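Local coordinates for protein 3-ketosteroid-delta4-5alpha-dehydrogenase (Rhodococcus jostii, PDB 4AT2) that oxidises 3-ketosteroids with the help of bound flavin-adenine dinucleotide, probably introducing the delta-4 double bond into the steroid A ring during bacterial steroid breakdown, at residues A[56-59]-A[60-64]; A[333-336]-A[337-340]; A[344-347]-A[348-352]; A[495-498]-A[499-503]. All coordinates share one frame; numbering follows the deposited sequence.

Interaction 1: residues A[56-59]-A[60-64]; sequences ASIE and AARAG
The last turn of the first helix in a Rossmann-type beta-alpha-beta unit, helix 51-62, shows how such a helix combines a packed branch with a water bridge before it stops. Along it, I58 and R62 lie side by side, one turn apart. CG2 of I58 sits over the centre of one face of the R62 guanidinium, 3.7 Å from CZ. Two things bring them together: CG2 of I58 stands anti to the backbone N, while the R62 chain runs fully extended from CG to NE (chi2 177°, chi3 178°). At the guanidinium edge, in plane, water 1 accepts from NH1 of R62 at 2.9 Å and donates to OE1 of E59, also at 2.9 Å. The water thus bridges the two oppositely charged groups, OE1 and NH1 being 5.1 Å apart, while OE2 of E59 forms a salt bridge with R500. The backbone bond from A63 N to E59 O, 3.0 Å, is more bent than the three before it, and G64, with positive phi, completes a Schellman motif. S57, A60 and A61 lean on strand 67-70, I58 packs against L208 and T211 of helix 202-214, and W138 of helix 132-141 touches I58, E59 and R62.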
ATOM      1  N   ALA A  56       4.957  -7.025  28.097  1.00 10.18           N
ATOM      2  CA  ALA A  56       3.983  -8.098  28.305  1.00 10.30           C
ATOM      3  C   ALA A  56       4.377  -8.930  29.516  1.00 10.59           C
ATOM      4  O   ALA A  56       3.529  -9.268  30.344  1.00 10.94           O
ATOM      5  CB  ALA A  56       3.871  -8.985  27.074  1.00 10.10           C
ATOM      6  N   SER A  57       5.666  -9.243  29.620  1.00 10.65           N
ATOM      7  CA  SER A  57       6.150 -10.095  30.711  0.50 10.94           C
ATOM      8  C   SER A  57       5.945  -9.438  32.073  1.00 11.29           C
ATOM      9  O   SER A  57       5.563 -10.112  33.031  1.00 11.60           O
ATOM     10  CB  SER A  57       7.615 -10.511  30.506  0.50 10.90           C
ATOM     11  OG  SER A  57       8.514  -9.493  30.903  0.50 10.71           O
ATOM     12  N   ILE A  58       6.165  -8.119  32.141  1.00 11.37           N
ATOM     13  CA  ILE A  58       5.992  -7.388  33.400  1.00 11.70           C
ATOM     14  C   ILE A  58       4.547  -7.457  33.864  1.00 11.90           C
ATOM     15  O   ILE A  58       4.278  -7.795  35.024  1.00 12.25           O
ATOM     16  CB  ILE A  58       6.472  -5.924  33.287  1.00 11.59           C
ATOM     17  CG1 ILE A  58       7.995  -5.899  33.162  1.00 11.63           C
ATOM     18  CG2 ILE A  58       6.014  -5.089  34.483  1.00 11.87           C
ATOM     19  CD1 ILE A  58       8.542  -4.570  32.662  1.00 11.52           C
ATOM     20  N   GLU A  59       3.615  -7.161  32.959  1.00 11.82           N
ATOM     21  CA  GLU A  59       2.207  -7.170  33.334  1.00 12.19           C
ATOM     22  C   GLU A  59       1.742  -8.577  33.688  1.00 12.36           C
ATOM     23  O   GLU A  59       1.020  -8.756  34.666  1.00 12.76           O
ATOM     24  CB  GLU A  59       1.318  -6.559  32.244  1.00 11.93           C
ATOM     25  CG  GLU A  59       1.494  -5.051  32.078  1.00 12.18           C
ATOM     26  CD  GLU A  59       0.839  -4.217  33.176  1.00 12.64           C
ATOM     27  OE1 GLU A  59       0.474  -4.761  34.240  1.00 13.28           O
ATOM     28  OE2 GLU A  59       0.689  -2.994  32.992  1.00 12.87           O
ATOM     29  N   ALA A  60       2.172  -9.572  32.914  1.00 12.27           N
ATOM     30  CA  ALA A  60       1.722 -10.939  33.169  1.00 12.50           C
ATOM     31  C   ALA A  60       2.232 -11.422  34.535  1.00 13.00           C
ATOM     32  O   ALA A  60       1.489 -12.061  35.287  1.00 13.36           O
ATOM     33  CB  ALA A  60       2.165 -11.877  32.053  1.00 12.26           C
ATOM     34  N   ALA A  61       3.482 -11.096  34.856  1.00 13.17           N
ATOM     35  CA  ALA A  61       4.078 -11.487  36.130  1.00 13.95           C
ATOM     36  C   ALA A  61       3.420 -10.757  37.308  1.00 14.58           C
ATOM     37  O   ALA A  61       3.170 -11.361  38.356  1.00 15.32           O
ATOM     38  CB  ALA A  61       5.577 -11.247  36.116  1.00 13.84           C
ATOM     39  N   ARG A  62       3.143  -9.469  37.138  1.00 14.86           N
ATOM     40  CA  ARG A  62       2.430  -8.706  38.173  1.00 15.39           C
ATOM     41  C   ARG A  62       1.029  -9.258  38.425  1.00 15.94           C
ATOM     42  O   ARG A  62       0.522  -9.186  39.546  1.00 16.73           O
ATOM     43  CB  ARG A  62       2.358  -7.221  37.820  1.00 15.28           C
ATOM     44  CG  ARG A  62       3.664  -6.496  38.065  1.00 15.31           C
ATOM     45  CD  ARG A  62       3.595  -5.040  37.650  1.00 15.33           C
ATOM     46  NE  ARG A  62       4.852  -4.347  37.933  1.00 15.49           N
ATOM     47  CZ  ARG A  62       5.147  -3.121  37.503  1.00 15.69           C
ATOM     48  NH1 ARG A  62       4.282  -2.436  36.763  1.00 15.57           N
ATOM     49  NH2 ARG A  62       6.312  -2.575  37.819  1.00 16.02           N
ATOM     50  N   ALA A  63       0.423  -9.827  37.384  1.00 16.11           N
ATOM     51  CA  ALA A  63      -0.901 -10.428  37.480  1.00 16.57           C
ATOM     52  C   ALA A  63      -0.861 -11.790  38.177  1.00 17.03           C
ATOM     53  O   ALA A  63      -1.908 -12.390  38.414  1.00 18.04           O
ATOM     54  CB  ALA A  63      -1.524 -10.555  36.099  1.00 16.51           C
ATOM     55  N   GLY A  64       0.340 -12.276  38.482  1.00 16.80           N
ATOM     56  CA  GLY A  64       0.513 -13.558  39.175  1.00 16.97           C
ATOM     57  C   GLY A  64       0.799 -14.763  38.292  1.00 16.76           C
ATOM     58  O   GLY A  64       0.916 -15.888  38.795  1.00 17.05           O
TER
HETATM   59  O   HOH W   1       1.523  -2.894  36.130  1.00 14.40           O

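Interaction 2: residues A[333-336]-A[337-340]; sequences YVPE and DTYS
V334 sets its CG2 against CG2 of T338, 3.7 Å away, the two side chains crossing at about a right angle. Between them the chain folds through a type I beta turn from P335 to T338, a compact example of how a turn lets residues four apart meet. The closing bond runs from T338 N to P335 O at 3.3 Å; it is nearly straight at the hydrogen (170°), but the donor stands well above the carbonyl plane rather than on a lone pair. The methyl of T338 also rests on this oxygen, CG2 lying 3.3 Å from P335 O, because it occupies the position between backbone N and carbonyl carbon while OG1 is anti to N (chi1 -169°). Across the turn, OD1 of D337 approaches CB of P335 at 3.6 Å. OE1 of E336 pairs with R332 and K423 while its OE2 accepts from L325 N, and OD2 of D337 pairs with K424. Y339, which follows at the N-cap of helix 340-350, belongs to the androstenedione pocket. With one backbone bond and a methyl contact holding the turn, the carboxylates pair with separate basic partners, which probably helps neutralise two acids adjacent in sequence.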
ATOM      1  N   TYR A 333       8.311  20.439  -2.985  1.00  7.62           N
ATOM      2  CA  TYR A 333       7.208  19.488  -2.719  1.00  7.40           C
ATOM      3  C   TYR A 333       6.906  19.236  -1.243  1.00  7.35           C
ATOM      4  O   TYR A 333       5.891  18.613  -0.925  1.00  7.42           O
ATOM      5  CB  TYR A 333       7.500  18.142  -3.415  1.00  7.54           C
ATOM      6  CG  TYR A 333       8.763  17.471  -2.903  1.00  7.62           C
ATOM      7  CD1 TYR A 333      10.009  17.781  -3.467  1.00  7.83           C
ATOM      8  CD2 TYR A 333       8.714  16.516  -1.877  1.00  7.53           C
ATOM      9  CE1 TYR A 333      11.175  17.187  -3.011  1.00  8.00           C
ATOM     10  CE2 TYR A 333       9.883  15.905  -1.411  1.00  7.65           C
ATOM     11  CZ  TYR A 333      11.103  16.240  -1.990  1.00  7.68           C
ATOM     12  OH  TYR A 333      12.278  15.673  -1.548  1.00  7.93           O
ATOM     13  N   VAL A 334       7.782  19.696  -0.343  1.00  7.20           N
ATOM     14  CA  VAL A 334       7.588  19.463   1.100  1.00  7.16           C
ATOM     15  C   VAL A 334       8.181  20.644   1.896  1.00  7.23           C
ATOM     16  O   VAL A 334       9.238  21.142   1.533  1.00  7.30           O
ATOM     17  CB  VAL A 334       8.216  18.110   1.534  1.00  6.97           C
ATOM     18  CG1 VAL A 334       9.743  18.095   1.340  1.00  7.15           C
ATOM     19  CG2 VAL A 334       7.826  17.733   2.962  1.00  6.87           C
ATOM     20  N   PRO A 335       7.500  21.109   2.968  1.00  7.21           N
ATOM     21  CA  PRO A 335       8.173  22.141   3.766  1.00  7.26           C
ATOM     22  C   PRO A 335       9.416  21.546   4.439  1.00  7.53           C
ATOM     23  O   PRO A 335       9.364  20.437   4.991  1.00  7.41           O
ATOM     24  CB  PRO A 335       7.114  22.529   4.807  1.00  7.16           C
ATOM     25  CG  PRO A 335       6.264  21.279   4.928  1.00  7.06           C
ATOM     26  CD  PRO A 335       6.166  20.784   3.513  1.00  7.20           C
ATOM     27  N   GLU A 336      10.526  22.279   4.370  1.00  7.67           N
ATOM     28  CA  GLU A 336      11.822  21.722   4.769  1.00  7.95           C
ATOM     29  C   GLU A 336      12.011  21.655   6.282  1.00  8.21           C
ATOM     30  O   GLU A 336      13.038  21.146   6.753  1.00  8.69           O
ATOM     31  CB  GLU A 336      12.981  22.464   4.068  1.00  8.23           C
ATOM     32  CG  GLU A 336      13.021  22.283   2.543  1.00  8.30           C
ATOM     33  CD  GLU A 336      12.067  23.200   1.777  1.00  8.21           C
ATOM     34  OE1 GLU A 336      11.437  24.094   2.397  1.00  8.29           O
ATOM     35  OE2 GLU A 336      11.936  23.036   0.539  1.00  8.38           O
ATOM     36  N   ASP A 337      11.017  22.145   7.034  1.00  8.11           N
ATOM     37  CA  ASP A 337      11.059  22.093   8.495  1.00  8.15           C
ATOM     38  C   ASP A 337      10.158  21.018   9.094  1.00  8.19           C
ATOM     39  O   ASP A 337      10.052  20.912  10.312  1.00  8.77           O
ATOM     40  CB  ASP A 337      10.767  23.472   9.112  1.00  8.10           C
ATOM     41  CG  ASP A 337       9.389  24.012   8.753  1.00  7.87           C
ATOM     42  OD1 ASP A 337       8.730  23.461   7.837  1.00  7.80           O
ATOM     43  OD2 ASP A 337       8.967  24.988   9.408  1.00  7.99           O
ATOM     44  N   THR A 338       9.544  20.191   8.253  1.00  7.96           N
ATOM     45  CA  THR A 338       8.798  19.066   8.805  1.00  8.10           C
ATOM     46  C   THR A 338       9.749  17.966   9.269  1.00  8.45           C
ATOM     47  O   THR A 338      10.963  18.048   9.065  1.00  8.74           O
ATOM     48  CB  THR A 338       7.694  18.523   7.857  1.00  7.95           C
ATOM     49  OG1 THR A 338       6.872  17.599   8.593  1.00  8.14           O
ATOM     50  CG2 THR A 338       8.293  17.800   6.658  1.00  7.93           C
ATOM     51  N   TYR A 339       9.182  16.963   9.932  1.00  8.48           N
ATOM     52  CA  TYR A 339       9.913  15.777  10.358  1.00  8.70           C
ATOM     53  C   TYR A 339      10.648  15.148   9.171  1.00  8.81           C
ATOM     54  O   TYR A 339      10.068  14.945   8.104  1.00  8.49           O
ATOM     55  CB  TYR A 339       8.893  14.799  10.955  1.00  8.69           C
ATOM     56  CG  TYR A 339       9.375  13.395  11.262  1.00  8.71           C
ATOM     57  CD1 TYR A 339      10.537  13.175  11.989  1.00  8.77           C
ATOM     58  CD2 TYR A 339       8.626  12.287  10.852  1.00  8.89           C
ATOM     59  CE1 TYR A 339      10.965  11.883  12.281  1.00  9.00           C
ATOM     60  CE2 TYR A 339       9.034  10.995  11.148  1.00  8.94           C
ATOM     61  CZ  TYR A 339      10.207  10.809  11.861  1.00  9.10           C
ATOM     62  OH  TYR A 339      10.621   9.527  12.161  1.00  9.54           O
ATOM     63  N   SER A 340      11.925  14.838   9.355  1.00  9.15           N
ATOM     64  CA  SER A 340      12.694  14.309   8.227  1.00  9.21           C
ATOM     65  C   SER A 340      12.210  12.925   7.753  1.00  8.81           C
ATOM     66  O   SER A 340      12.432  12.558   6.605  1.00  8.50           O
ATOM     67  CB  SER A 340      14.200  14.395   8.491  1.00 10.16           C
ATOM     68  OG  SER A 340      14.631  15.753   8.362  1.00 11.44           O
TER

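Interaction 3: residues A[344-347]-A[348-352]; sequences GQMT and LFHQD
Two aromatic rings finish helix 340-350, and each is engaged by the side chain one turn earlier. Over one face of the F349 ring lies the aliphatic base of Q345, a CH-pi contact in which CB stands 4.2 Å from the ring centroid and 26° off its normal. The rest of the Q345 chain follows the ring outward, CD reaching CE2 of F349 at 3.6 Å, with the amide and ring planes 37° apart. The amide nitrogen of Q345 is held by the carbonyls of T309 and G484. The H350 ring has CB of its neighbour F349 over one face and SD of M346 at its edge, in plane, 3.7 Å from CD2. That sulfur-aromatic contact depends on the M346 chain bending at chi2 (-58°), which brings the sulfur round to the ring edge. With an alanine at F349, the aliphatic part of Q345 would probably lose the surface it lies along, and R276 would lose its cation-pi partner. Backbone bonding loosens as the helix ends: L348 N to G344 O is 2.9 Å and almost straight, whereas Q351 N reaches T347 O at 3.2 Å from above the carbonyl plane. A wider pi-type turn at 348-350 accompanies this change, and H350 meets H350 of the second subunit through an ND1-ND1 hydrogen bond, a helix terminus placed at a homodimer interface.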
ATOM      1  N   GLY A 344      11.259  11.909   4.049  1.00  7.42           N
ATOM      2  CA  GLY A 344      11.606  10.601   3.478  1.00  7.49           C
ATOM      3  C   GLY A 344      10.427   9.967   2.762  1.00  7.55           C
ATOM      4  O   GLY A 344      10.555   9.532   1.611  1.00  7.36           O
ATOM      5  N   GLN A 345       9.274   9.911   3.432  1.00  7.58           N
ATOM      6  CA  GLN A 345       8.074   9.334   2.814  1.00  7.79           C
ATOM      7  C   GLN A 345       7.650  10.131   1.585  1.00  7.90           C
ATOM      8  O   GLN A 345       7.329   9.547   0.559  1.00  7.80           O
ATOM      9  CB  GLN A 345       6.907   9.280   3.806  1.00  7.94           C
ATOM     10  CG  GLN A 345       7.026   8.161   4.835  1.00  8.31           C
ATOM     11  CD  GLN A 345       5.691   7.858   5.504  1.00  8.59           C
ATOM     12  OE1 GLN A 345       4.765   8.692   5.492  1.00  9.30           O
ATOM     13  NE2 GLN A 345       5.581   6.659   6.087  1.00  8.53           N
ATOM     14  N   MET A 346       7.645  11.460   1.675  1.00  7.98           N
ATOM     15  CA  MET A 346       7.202  12.238   0.517  1.00  8.40           C
ATOM     16  C   MET A 346       8.139  12.011  -0.670  1.00  8.33           C
ATOM     17  O   MET A 346       7.700  11.907  -1.823  1.00  8.37           O
ATOM     18  CB  MET A 346       7.115  13.731   0.843  1.00  8.97           C
ATOM     19  CG  MET A 346       6.172  14.110   1.969  1.00  9.83           C
ATOM     20  SD  MET A 346       4.449  13.613   1.736  1.00 11.45           S
ATOM     21  CE  MET A 346       4.361  12.095   2.695  1.00 11.46           C
ATOM     22  N   THR A 347       9.430  11.936  -0.377  1.00  8.12           N
ATOM     23  CA  THR A 347      10.443  11.767  -1.417  1.00  7.99           C
ATOM     24  C   THR A 347      10.316  10.404  -2.102  1.00  8.06           C
ATOM     25  O   THR A 347      10.214  10.329  -3.323  1.00  7.92           O
ATOM     26  CB  THR A 347      11.863  11.981  -0.853  1.00  8.07           C
ATOM     27  OG1 THR A 347      11.935  13.296  -0.276  1.00  7.86           O
ATOM     28  CG2 THR A 347      12.919  11.859  -1.970  1.00  8.35           C
ATOM     29  N   LEU A 348      10.312   9.339  -1.306  1.00  7.99           N
ATOM     30  CA  LEU A 348      10.225   7.990  -1.851  1.00  8.19           C
ATOM     31  C   LEU A 348       8.871   7.721  -2.483  1.00  8.40           C
ATOM     32  O   LEU A 348       8.802   7.198  -3.592  1.00  8.67           O
ATOM     33  CB  LEU A 348      10.487   6.946  -0.761  1.00  8.28           C
ATOM     34  CG  LEU A 348      10.354   5.479  -1.193  1.00  8.43           C
ATOM     35  CD1 LEU A 348      11.407   5.140  -2.245  1.00  8.74           C
ATOM     36  CD2 LEU A 348      10.522   4.597   0.029  1.00  8.56           C
ATOM     37  N   PHE A 349       7.799   8.088  -1.782  1.00  8.46           N
ATOM     38  CA  PHE A 349       6.457   7.731  -2.245  1.00  8.87           C
ATOM     39  C   PHE A 349       6.043   8.558  -3.456  1.00  9.11           C
ATOM     40  O   PHE A 349       5.476   8.018  -4.422  1.00  9.40           O
ATOM     41  CB  PHE A 349       5.385   7.945  -1.158  1.00  9.18           C
ATOM     42  CG  PHE A 349       5.518   7.071   0.074  1.00  9.20           C
ATOM     43  CD1 PHE A 349       6.426   6.010   0.151  1.00  9.53           C
ATOM     44  CD2 PHE A 349       4.675   7.310   1.157  1.00  9.44           C
ATOM     45  CE1 PHE A 349       6.498   5.232   1.305  1.00  9.57           C
ATOM     46  CE2 PHE A 349       4.749   6.541   2.315  1.00  9.52           C
ATOM     47  CZ  PHE A 349       5.660   5.498   2.385  1.00  9.70           C
ATOM     48  N   HIS A 350       6.286   9.870  -3.402  1.00  9.11           N
ATOM     49  CA  HIS A 350       5.625  10.783  -4.341  1.00  9.31           C
ATOM     50  C   HIS A 350       6.511  11.469  -5.336  1.00  9.56           C
ATOM     51  O   HIS A 350       5.996  12.061  -6.298  1.00  9.48           O
ATOM     52  CB  HIS A 350       4.796  11.818  -3.581  1.00  9.48           C
ATOM     53  CG  HIS A 350       3.896  11.210  -2.544  1.00  9.78           C
ATOM     54  ND1 HIS A 350       3.066  10.181  -2.824  1.00  9.86           N
ATOM     55  CD2 HIS A 350       3.711  11.508  -1.196  1.00  9.88           C
ATOM     56  CE1 HIS A 350       2.395   9.835  -1.714  1.00 10.13           C
ATOM     57  NE2 HIS A 350       2.783  10.647  -0.720  1.00  9.98           N
ATOM     58  N   GLN A 351       7.829  11.406  -5.115  1.00  9.58           N
ATOM     59  CA  GLN A 351       8.789  12.076  -6.005  1.00 10.03           C
ATOM     60  C   GLN A 351       9.766  11.111  -6.674  1.00 10.47           C
ATOM     61  O   GLN A 351      10.876  11.512  -7.096  1.00 10.34           O
ATOM     62  CB  GLN A 351       9.556  13.203  -5.279  1.00  9.80           C
ATOM     63  CG  GLN A 351       8.685  14.195  -4.499  1.00  9.79           C
ATOM     64  CD  GLN A 351       7.598  14.872  -5.326  1.00 10.07           C
ATOM     65  OE1 GLN A 351       7.773  15.151  -6.517  1.00 10.69           O
ATOM     66  NE2 GLN A 351       6.461  15.143  -4.689  1.00 10.29           N
ATOM     67  N   ASP A 352       9.348   9.847  -6.768  0.50 10.68           N
ATOM     68  CA  ASP A 352      10.143   8.776  -7.384  0.50 11.21           C
ATOM     69  C   ASP A 352      11.555   8.687  -6.806  0.50 11.12           C
ATOM     70  O   ASP A 352      12.516   8.368  -7.512  0.50 11.09           O
ATOM     71  CB  ASP A 352      10.195   8.942  -8.905  0.50 11.90           C
ATOM     72  CG  ASP A 352      10.589   7.666  -9.610  0.50 12.48           C
ATOM     73  OD1 ASP A 352      10.222   6.577  -9.119  0.50 13.08           O
ATOM     74  OD2 ASP A 352      11.267   7.746 -10.655  0.50 13.11           O
TER

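Interaction 4: residues A[495-498]-A[499-503]; sequences GSFY and GRRAG
G499 opens this stretch of helix 490-507 by bonding its N to G495 O at 2.8 Å, with the donor above the carbonyl plane. A side chain is hard to accommodate here, since a CB in the usual place would clash with that same carbonyl oxygen. R500 follows with a nearly straight bond from its N to S496 O, 3.1 Å long, and its CG lies 3.4 Å from the same oxygen. A bend at chi3 (63°) then leads its guanidinium away from the segment to E59, E134 and H135. R501 does the opposite, turning back along the two aromatic residues before it. Its guanidinium has CE1 of F497 over one face, offset toward the rim, and NH2 comes 3.6 Å from CZ of F497, the two planes being 65° apart. On the way CG passes CD1 of Y498 at 3.9 Å, where ring and guanidinium are close to perpendicular. The bend at chi2 (-76°) is what folds the chain in this direction. NH1 of R501 forms a salt bridge with D127, whose carboxylate also hydrogen-bonds the hydroxyl of Y498. Replacing R501 by a leucine would probably leave D127 without its charged mate and take away the guanidinium that CE1 and CZ of F497 rest against. A502 continues the helix with a bond from its N to Y498 O at 2.9 Å. F497 and Y498 face helix 122-130, S496 and R500 touch helix 51-62, and R501 and A502 border the loop at N457 and S458.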
ATOM      1  N   GLY A 495       4.528  -0.467  20.987  1.00  8.73           N
ATOM      2  CA  GLY A 495       5.066  -1.772  21.389  1.00  8.63           C
ATOM      3  C   GLY A 495       5.016  -1.933  22.899  1.00  8.76           C
ATOM      4  O   GLY A 495       4.581  -2.966  23.413  1.00  8.79           O
ATOM      5  N   SER A 496       5.442  -0.903  23.630  1.00  8.70           N
ATOM      6  CA  SER A 496       5.376  -0.984  25.101  1.00  8.94           C
ATOM      7  C   SER A 496       3.935  -0.890  25.614  1.00  9.03           C
ATOM      8  O   SER A 496       3.552  -1.638  26.515  1.00  8.99           O
ATOM      9  CB  SER A 496       6.261   0.071  25.766  1.00  9.04           C
ATOM     10  OG  SER A 496       5.889   1.384  25.362  1.00  8.93           O
ATOM     11  N   PHE A 497       3.138   0.003  25.026  1.00  8.87           N
ATOM     12  CA  PHE A 497       1.754   0.207  25.476  1.00  8.99           C
ATOM     13  C   PHE A 497       0.922  -1.061  25.248  1.00  8.94           C
ATOM     14  O   PHE A 497       0.229  -1.547  26.163  1.00  9.27           O
ATOM     15  CB  PHE A 497       1.141   1.398  24.711  1.00  9.04           C
ATOM     16  CG  PHE A 497      -0.214   1.829  25.211  1.00  9.28           C
ATOM     17  CD1 PHE A 497      -1.371   1.133  24.852  1.00  9.34           C
ATOM     18  CD2 PHE A 497      -0.338   2.971  26.000  1.00  9.60           C
ATOM     19  CE1 PHE A 497      -2.621   1.542  25.313  1.00  9.58           C
ATOM     20  CE2 PHE A 497      -1.585   3.395  26.450  1.00  9.95           C
ATOM     21  CZ  PHE A 497      -2.728   2.677  26.114  1.00 10.04           C
ATOM     22  N   TYR A 498       0.978  -1.588  24.028  1.00  8.71           N
ATOM     23  CA  TYR A 498       0.187  -2.790  23.684  1.00  8.76           C
ATOM     24  C   TYR A 498       0.837  -4.097  24.136  1.00  8.82           C
ATOM     25  O   TYR A 498       0.146  -5.104  24.305  1.00  8.96           O
ATOM     26  CB  TYR A 498      -0.288  -2.782  22.213  1.00  8.55           C
ATOM     27  CG  TYR A 498      -1.325  -1.693  22.069  1.00  8.71           C
ATOM     28  CD1 TYR A 498      -2.546  -1.802  22.724  1.00  9.04           C
ATOM     29  CD2 TYR A 498      -1.043  -0.517  21.377  1.00  8.62           C
ATOM     30  CE1 TYR A 498      -3.492  -0.790  22.666  1.00  9.07           C
ATOM     31  CE2 TYR A 498      -1.971   0.507  21.313  1.00  8.87           C
ATOM     32  CZ  TYR A 498      -3.193   0.360  21.953  1.00  8.97           C
ATOM     33  OH  TYR A 498      -4.108   1.384  21.903  1.00  9.25           O
ATOM     34  N   GLY A 499       2.145  -4.055  24.386  1.00  8.72           N
ATOM     35  CA  GLY A 499       2.836  -5.147  25.091  1.00  8.87           C
ATOM     36  C   GLY A 499       2.219  -5.331  26.471  1.00  9.18           C
ATOM     37  O   GLY A 499       1.839  -6.441  26.842  1.00  9.20           O
ATOM     38  N   ARG A 500       2.091  -4.238  27.223  1.00  9.30           N
ATOM     39  CA  ARG A 500       1.380  -4.285  28.512  1.00  9.67           C
ATOM     40  C   ARG A 500       0.009  -4.950  28.391  1.00  9.71           C
ATOM     41  O   ARG A 500      -0.324  -5.866  29.158  1.00  9.91           O
ATOM     42  CB  ARG A 500       1.219  -2.875  29.096  1.00  9.79           C
ATOM     43  CG  ARG A 500       2.508  -2.273  29.642  1.00 10.01           C
ATOM     44  CD  ARG A 500       2.247  -0.857  30.147  1.00 10.24           C
ATOM     45  NE  ARG A 500       1.290  -0.854  31.257  1.00 10.70           N
ATOM     46  CZ  ARG A 500       0.636   0.223  31.685  1.00 10.95           C
ATOM     47  NH1 ARG A 500       0.828   1.407  31.110  1.00 10.92           N
ATOM     48  NH2 ARG A 500      -0.212   0.113  32.698  1.00 11.44           N
ATOM     49  N   ARG A 501      -0.776  -4.497  27.419  1.00  9.60           N
ATOM     50  CA  ARG A 501      -2.132  -5.002  27.219  1.00  9.83           C
ATOM     51  C   ARG A 501      -2.103  -6.506  26.907  1.00  9.77           C
ATOM     52  O   ARG A 501      -2.956  -7.257  27.387  1.00 10.09           O
ATOM     53  CB  ARG A 501      -2.847  -4.233  26.103  1.00  9.87           C
ATOM     54  CG  ARG A 501      -3.188  -2.790  26.464  1.00 10.00           C
ATOM     55  CD  ARG A 501      -4.395  -2.696  27.406  1.00 10.50           C
ATOM     56  NE  ARG A 501      -4.655  -1.300  27.777  1.00 10.75           N
ATOM     57  CZ  ARG A 501      -5.319  -0.424  27.021  1.00 10.92           C
ATOM     58  NH1 ARG A 501      -5.835  -0.790  25.854  1.00 10.84           N
ATOM     59  NH2 ARG A 501      -5.480   0.825  27.446  1.00 11.18           N
ATOM     60  N   ALA A 502      -1.113  -6.943  26.124  1.00  9.57           N
ATOM     61  CA  ALA A 502      -1.014  -8.363  25.775  1.00  9.67           C
ATOM     62  C   ALA A 502      -0.726  -9.188  27.020  1.00 10.02           C
ATOM     63  O   ALA A 502      -1.273 -10.284  27.179  1.00 10.36           O
ATOM     64  CB  ALA A 502       0.072  -8.603  24.732  1.00  9.38           C
ATOM     65  N   GLY A 503       0.148  -8.682  27.893  1.00 10.13           N
ATOM     66  CA  GLY A 503       0.490  -9.416  29.124  1.00 10.55           C
ATOM     67  C   GLY A 503      -0.697  -9.514  30.071  1.00 11.08           C
ATOM     68  O   GLY A 503      -0.942 -10.555  30.674  1.00 11.28           O
TER

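Followed from the N terminus, the four contacts come in series, none enclosing or crossing another, and each spans only a helical turn or a beta turn. Interaction 1 ends the helix of the nucleotide-binding beta-alpha-beta unit; interaction 4, far along the chain, lies on helix 490-507 beside it. Their centres are 10 Å apart, joined by the salt bridge from E59 OE2 to R500 NE, 2.8 Å, and by A56 against the G499 backbone. Interactions 2 and 3 form the other pair: the loop before helix 340-350 returns to it, with a probable hydrogen bond between Y333 OH and T347 OG1. The pairs lie on opposite sides of the chain's centre.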